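Local coordinates for competence/damage-inducible protein CinA (Agrobacterium tumefaciens, PDB 2A9S) that is of uncharacterised function but belongs to the CinA competence/damage-inducible family, in which some relatives act as nicotinamide mononucleotide deamidases, at residues Gly25-Thr30 with Val52-Phe57; Gly93-Ser98 with Ala127-Asn132. All blocks are in the same frame, centred on the assembly; numbering follows the deposited sequence.

Contact 1: residues Gly25-Thr30 with Val52-Phe57; sequences GLMVST and VVDRGF
Two parallel strands of a beta-alpha-beta unit meet here, and Val28 and Thr30 are each held by two backbone bonds. Val28 N donates to Val52 O at 2.8 Å, and Val28 O accepts from Asp54 N at the same length. Further on, Thr30 N reaches Arg55 O at 3.2 Å, while Phe57 N closes on Thr30 O. Val28 thus pairs with Val53 but Thr30 with Gly56. One residue is added on the 53-57 side, and this makes a beta bulge at Asp54, where psi is -62°. In the unit, helix 38-43 connects the strands and packs on Thr30 and Val53.

In the conformer described, Val28 CG1 lies 3.9 Å from Val52 CG1, the two side chains crossing at a slant. Met27 bends at chi3 (85°), which brings Met27 CE to 3.9 Å from Asp54 CB. Thr30 O lies at the edge of the Phe57 ring, near its plane, 3.3 Å from Phe57 CD2. Arg55 NE makes a salt bridge to Asp54 OD2 at 3.1 Å, meeting the carboxylate from above its plane, and the same oxygen accepts from Arg99 N. The far nitrogens of Arg55 make salt bridges to Asp67 and Asp63 of the second subunit, and Gly56 pairs antiparallel with a strand of that subunit, so the sheet continues across the dimer. In the conformer described, Ser29 OG probably bonds to Ala94 O.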
loop_
_atom_site.group_PDB
_atom_site.type_symbol
_atom_site.label_atom_id
_atom_site.label_comp_id
_atom_site.label_asym_id
_atom_site.label_seq_id
_atom_site.Cartn_x
_atom_site.Cartn_y
_atom_site.Cartn_z
ATOM N N GLY A 25 -18.485 12.112 6.014
ATOM C CA GLY A 25 -17.422 12.198 7.027
ATOM C C GLY A 25 -16.841 10.831 7.345
ATOM O O GLY A 25 -16.401 10.571 8.470
ATOM N N LEU A 26 -16.828 9.946 6.357
ATOM C CA LEU A 26 -16.356 8.580 6.590
ATOM C C LEU A 26 -14.946 8.359 6.036
ATOM O O LEU A 26 -14.566 8.945 5.009
ATOM C CB LEU A 26 -17.312 7.567 5.954
ATOM C CG LEU A 26 -18.793 7.689 6.353
ATOM C CD1 LEU A 26 -19.644 6.847 5.417
ATOM C CD2 LEU A 26 -19.041 7.383 7.851
ATOM N N MET A 27 -14.208 7.470 6.693
ATOM C CA MET A 27 -12.855 7.156 6.274
ATOM C C MET A 27 -12.689 5.652 6.147
ATOM O O MET A 27 -13.455 4.869 6.752
ATOM C CB MET A 27 -11.803 7.718 7.231
ATOM C CG MET A 27 -11.799 9.268 7.317
ATOM S SD MET A 27 -10.399 9.926 8.262
ATOM C CE MET A 27 -9.191 9.953 6.936
ATOM N N VAL A 28 -11.673 5.263 5.368
ATOM C CA VAL A 28 -11.419 3.865 5.056
ATOM C C VAL A 28 -9.971 3.498 5.375
ATOM O O VAL A 28 -9.065 4.345 5.260
ATOM C CB VAL A 28 -11.720 3.556 3.553
ATOM C CG1 VAL A 28 -10.885 4.434 2.630
ATOM C CG2 VAL A 28 -11.519 2.050 3.243
ATOM N N SER A 29 -9.763 2.251 5.747
ATOM C CA SER A 29 -8.414 1.711 5.820
ATOM C C SER A 29 -8.380 0.423 5.036
ATOM O O SER A 29 -9.409 -0.217 4.843
ATOM C CB SER A 29 -7.967 1.481 7.259
ATOM O OG SER A 29 -8.766 0.520 7.903
ATOM N N THR A 30 -7.192 0.064 4.566
ATOM C CA THR A 30 -7.080 -1.100 3.700
ATOM C C THR A 30 -6.044 -2.011 4.294
ATOM O O THR A 30 -5.071 -1.538 4.902
ATOM C CB THR A 30 -6.651 -0.668 2.252
ATOM O OG1 THR A 30 -5.358 -0.069 2.292
ATOM C CG2 THR A 30 -7.621 0.413 1.697
ATOM N N VAL A 52 -10.512 10.933 2.989
ATOM C CA VAL A 52 -11.216 9.656 3.164
ATOM C C VAL A 52 -10.265 8.512 3.523
ATOM O O VAL A 52 -10.610 7.640 4.305
ATOM C CB VAL A 52 -12.011 9.285 1.873
ATOM C CG1 VAL A 52 -12.585 7.830 1.928
ATOM C CG2 VAL A 52 -13.122 10.304 1.603
ATOM N N VAL A 53 -9.070 8.503 2.934
ATOM C CA VAL A 53 -8.189 7.370 3.139
ATOM C C VAL A 53 -7.353 7.595 4.406
ATOM O O VAL A 53 -6.555 8.530 4.479
ATOM C CB VAL A 53 -7.313 7.083 1.896
ATOM C CG1 VAL A 53 -6.426 5.887 2.175
ATOM C CG2 VAL A 53 -8.155 6.804 0.677
ATOM N N ASP A 54 -7.554 6.754 5.403
ATOM C CA ASP A 54 -6.894 6.952 6.682
ATOM C C ASP A 54 -5.504 6.341 6.661
ATOM O O ASP A 54 -4.513 7.072 6.786
ATOM C CB ASP A 54 -7.741 6.407 7.809
ATOM C CG ASP A 54 -7.119 6.656 9.187
ATOM O OD1 ASP A 54 -6.899 7.849 9.512
ATOM O OD2 ASP A 54 -6.868 5.669 9.911
ATOM N N ARG A 55 -5.428 5.031 6.476
ATOM C CA ARG A 55 -4.125 4.373 6.374
ATOM C C ARG A 55 -4.273 3.044 5.684
ATOM O O ARG A 55 -5.384 2.546 5.483
ATOM C CB ARG A 55 -3.476 4.183 7.761
ATOM C CG ARG A 55 -4.266 3.241 8.664
ATOM C CD ARG A 55 -3.801 3.320 10.120
ATOM N NE ARG A 55 -4.099 4.621 10.697
ATOM C CZ ARG A 55 -3.615 5.064 11.855
ATOM N NH1 ARG A 55 -2.784 4.314 12.605
ATOM N NH2 ARG A 55 -3.955 6.260 12.259
ATOM N N GLY A 56 -3.144 2.456 5.333
ATOM C CA GLY A 56 -3.138 1.190 4.629
ATOM C C GLY A 56 -2.037 0.319 5.171
ATOM O O GLY A 56 -0.953 0.835 5.522
ATOM N N PHE A 57 -2.309 -0.996 5.206
ATOM C CA PHE A 57 -1.338 -2.006 5.662
ATOM C C PHE A 57 -1.114 -2.957 4.511
ATOM O O PHE A 57 -2.084 -3.486 3.968
ATOM C CB PHE A 57 -1.920 -2.793 6.826
ATOM C CG PHE A 57 -2.435 -1.931 7.966
ATOM C CD1 PHE A 57 -1.592 -1.634 9.030
ATOM C CD2 PHE A 57 -3.732 -1.419 7.970
ATOM C CE1 PHE A 57 -2.038 -0.849 10.097
ATOM C CE2 PHE A 57 -4.175 -0.624 9.022
ATOM C CZ PHE A 57 -3.334 -0.341 10.073
#

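Contact 2: residues Gly93-Ser98 with Ala127-Asn132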
loop_
_atom_site.group_PDB
_atom_site.type_symbol
_atom_site.label_atom_id
_atom_site.label_comp_id
_atom_site.label_asym_id
_atom_site.label_seq_id
_atom_site.Cartn_x
_atom_site.Cartn_y
_atom_site.Cartn_z
ATOM N N GLY A 93 -8.559 -6.231 12.348
ATOM C CA GLY A 93 -7.294 -5.563 12.702
ATOM C C GLY A 93 -7.092 -4.200 12.052
ATOM O O GLY A 93 -6.674 -3.229 12.715
ATOM N N ALA A 94 -7.394 -4.105 10.751
ATOM C CA ALA A 94 -7.159 -2.854 10.028
ATOM C C ALA A 94 -8.109 -1.773 10.501
ATOM O O ALA A 94 -7.784 -0.572 10.448
ATOM C CB ALA A 94 -7.286 -3.048 8.519
ATOM N N LEU A 95 -9.278 -2.195 10.965
ATOM C CA LEU A 95 -10.301 -1.285 11.405
ATOM C C LEU A 95 -9.935 -0.719 12.770
ATOM O O LEU A 95 -9.893 0.506 12.951
ATOM C CB LEU A 95 -11.674 -1.986 11.447
ATOM C CG LEU A 95 -12.832 -1.085 11.856
ATOM C CD1 LEU A 95 -13.049 0.063 10.893
ATOM C CD2 LEU A 95 -14.112 -1.945 12.051
ATOM N N TYR A 96 -9.626 -1.595 13.722
ATOM C CA TYR A 96 -9.383 -1.158 15.102
ATOM C C TYR A 96 -7.927 -0.733 15.402
ATOM O O TYR A 96 -7.635 -0.244 16.499
ATOM C CB TYR A 96 -9.969 -2.159 16.132
ATOM C CG TYR A 96 -11.484 -2.295 16.027
ATOM C CD1 TYR A 96 -12.329 -1.264 16.437
ATOM C CD2 TYR A 96 -12.069 -3.440 15.498
ATOM C CE1 TYR A 96 -13.715 -1.369 16.317
ATOM C CE2 TYR A 96 -13.451 -3.556 15.381
ATOM C CZ TYR A 96 -14.263 -2.521 15.785
ATOM O OH TYR A 96 -15.631 -2.641 15.677
ATOM N N ARG A 97 -7.038 -0.872 14.415
ATOM C CA ARG A 97 -5.726 -0.217 14.441
ATOM C C ARG A 97 -5.671 1.019 13.508
ATOM O O ARG A 97 -4.610 1.384 12.968
ATOM C CB ARG A 97 -4.603 -1.214 14.172
ATOM C CG ARG A 97 -4.470 -2.223 15.313
ATOM C CD ARG A 97 -3.593 -3.378 14.970
ATOM N NE ARG A 97 -3.644 -4.447 15.985
ATOM C CZ ARG A 97 -2.608 -5.218 16.318
ATOM N NH1 ARG A 97 -1.415 -5.038 15.768
ATOM N NH2 ARG A 97 -2.759 -6.170 17.221
ATOM N N SER A 98 -6.828 1.663 13.334
ATOM C CA SER A 98 -6.926 2.870 12.530
ATOM C C SER A 98 -8.020 3.769 13.070
ATOM O O SER A 98 -8.705 3.396 14.047
ATOM C CB SER A 98 -7.214 2.513 11.072
ATOM O OG SER A 98 -8.596 2.282 10.856
ATOM N N ALA A 127 -12.895 -9.231 2.628
ATOM C CA ALA A 127 -13.782 -8.955 3.771
ATOM C C ALA A 127 -13.784 -7.455 3.998
ATOM O O ALA A 127 -12.736 -6.800 3.913
ATOM C CB ALA A 127 -13.316 -9.687 5.016
ATOM N N THR A 128 -14.960 -6.912 4.285
ATOM C CA THR A 128 -15.057 -5.526 4.737
ATOM C C THR A 128 -15.758 -5.482 6.092
ATOM O O THR A 128 -16.724 -6.234 6.317
ATOM C CB THR A 128 -15.810 -4.641 3.731
ATOM O OG1 THR A 128 -17.107 -5.205 3.481
ATOM C CG2 THR A 128 -15.060 -4.550 2.416
ATOM N N LYS A 129 -15.286 -4.619 6.990
ATOM C CA LYS A 129 -15.928 -4.487 8.309
ATOM C C LYS A 129 -16.211 -3.025 8.675
ATOM O O LYS A 129 -15.485 -2.127 8.261
ATOM C CB LYS A 129 -15.100 -5.186 9.376
ATOM C CG LYS A 129 -15.778 -5.258 10.749
ATOM C CD LYS A 129 -15.011 -6.117 11.713
ATOM C CE LYS A 129 -15.781 -6.175 13.033
ATOM N NZ LYS A 129 -15.229 -7.225 13.924
ATOM N N ALA A 130 -17.316 -2.797 9.390
ATOM C CA ALA A 130 -17.698 -1.458 9.875
ATOM C C ALA A 130 -17.649 -1.455 11.397
ATOM O O ALA A 130 -17.721 -2.509 12.021
ATOM C CB ALA A 130 -19.087 -1.110 9.424
ATOM N N ARG A 131 -17.512 -0.269 11.980
ATOM C CA ARG A 131 -17.442 -0.098 13.440
ATOM C C ARG A 131 -18.644 -0.679 14.208
ATOM O O ARG A 131 -18.504 -1.080 15.371
ATOM C CB ARG A 131 -17.298 1.387 13.788
ATOM C CG ARG A 131 -16.004 2.034 13.346
ATOM C CD ARG A 131 -14.893 1.691 14.304
ATOM N NE ARG A 131 -13.628 2.276 13.870
ATOM C CZ ARG A 131 -12.488 2.244 14.556
ATOM N NH1 ARG A 131 -12.434 1.705 15.773
ATOM N NH2 ARG A 131 -11.402 2.796 14.028
ATOM N N ASN A 132 -19.816 -0.703 13.564
ATOM C CA ASN A 132 -21.048 -1.255 14.156
ATOM C C ASN A 132 -21.070 -2.791 14.177
ATOM O O ASN A 132 -22.058 -3.423 14.602
ATOM C CB ASN A 132 -22.279 -0.715 13.411
ATOM C CG ASN A 132 -22.432 -1.312 12.024
ATOM O OD1 ASN A 132 -21.627 -2.147 11.591
ATOM N ND2 ASN A 132 -23.496 -0.905 11.321
HETATM O O HOH W 1 -9.636 1.975 16.976
HETATM O O HOH W 2 -16.487 -5.182 16.149
HETATM O O HOH W 3 -16.825 -0.295 17.335
#
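The last turn of helix 84-96 sits over the end of strand 123-130, the nearest CA atoms being Leu95 and Lys129 at 7.2 Å. This is helix-on-sheet packing in an alpha/beta fold, with Arg131, just after the strand, reaching back to the helix end. Leu95 points at the strand. Leu95 CD2 touches Ala130 C at 3.6 Å and Lys129 CG at 3.9 Å. Leu95 also packs on Ala103 of strand 102-108.

The Arg131 chain bends at chi2 (-79°), which turns CD toward the Tyr96 ring. Arg131 NH2 donates to Ser98 O at 2.8 Å. That oxygen lies in the guanidinium plane, but NH2 stands well above the carbonyl plane and the bond is bent (132°). Leu95 O lies over one guanidinium face, 3.5 Å from Arg131 CZ. It is close to NH2 as well, but the angle is too poor for a hydrogen bond. Leu95 O, in the last turn, and Ser98 O, just after it, would probably suit the cation electrostatically. Arg131 NE has its own partner, Ala100 O.

Tyr96 was modelled in two conformers. In the one described, its ring is nearly perpendicular to the guanidinium. Two waters join Tyr96 to Arg131. One accepts from Arg131 NH1 and donates to Tyr96 O. The other lies 3.1 Å from Tyr96 OH in this conformer, and this water donates to Arg131 O at 2.7 Å.

In the fold
From the N terminus, the chain leaves helix 8-24 and enters strand 28-32. Contact 1 closes the short loop that carries helix 38-43, placing strand 53-59 beside strand 28-32 at one end of the sheet within the chain. Helices 62-69, 73-79 and 84-96 follow. Contact 2 then closes a second loop, which holds strand 102-108 and the first half of strand 123-130. The two loops come in series and neither encloses the other. Both contacts reach the same mixed sheet, and their centres lie about 10 Å apart. They touch where Ser98, just after helix 84-96, packs on Asp54 of strand 53-59, and where Ala94 of the helix meets Ser29 of strand 28-32.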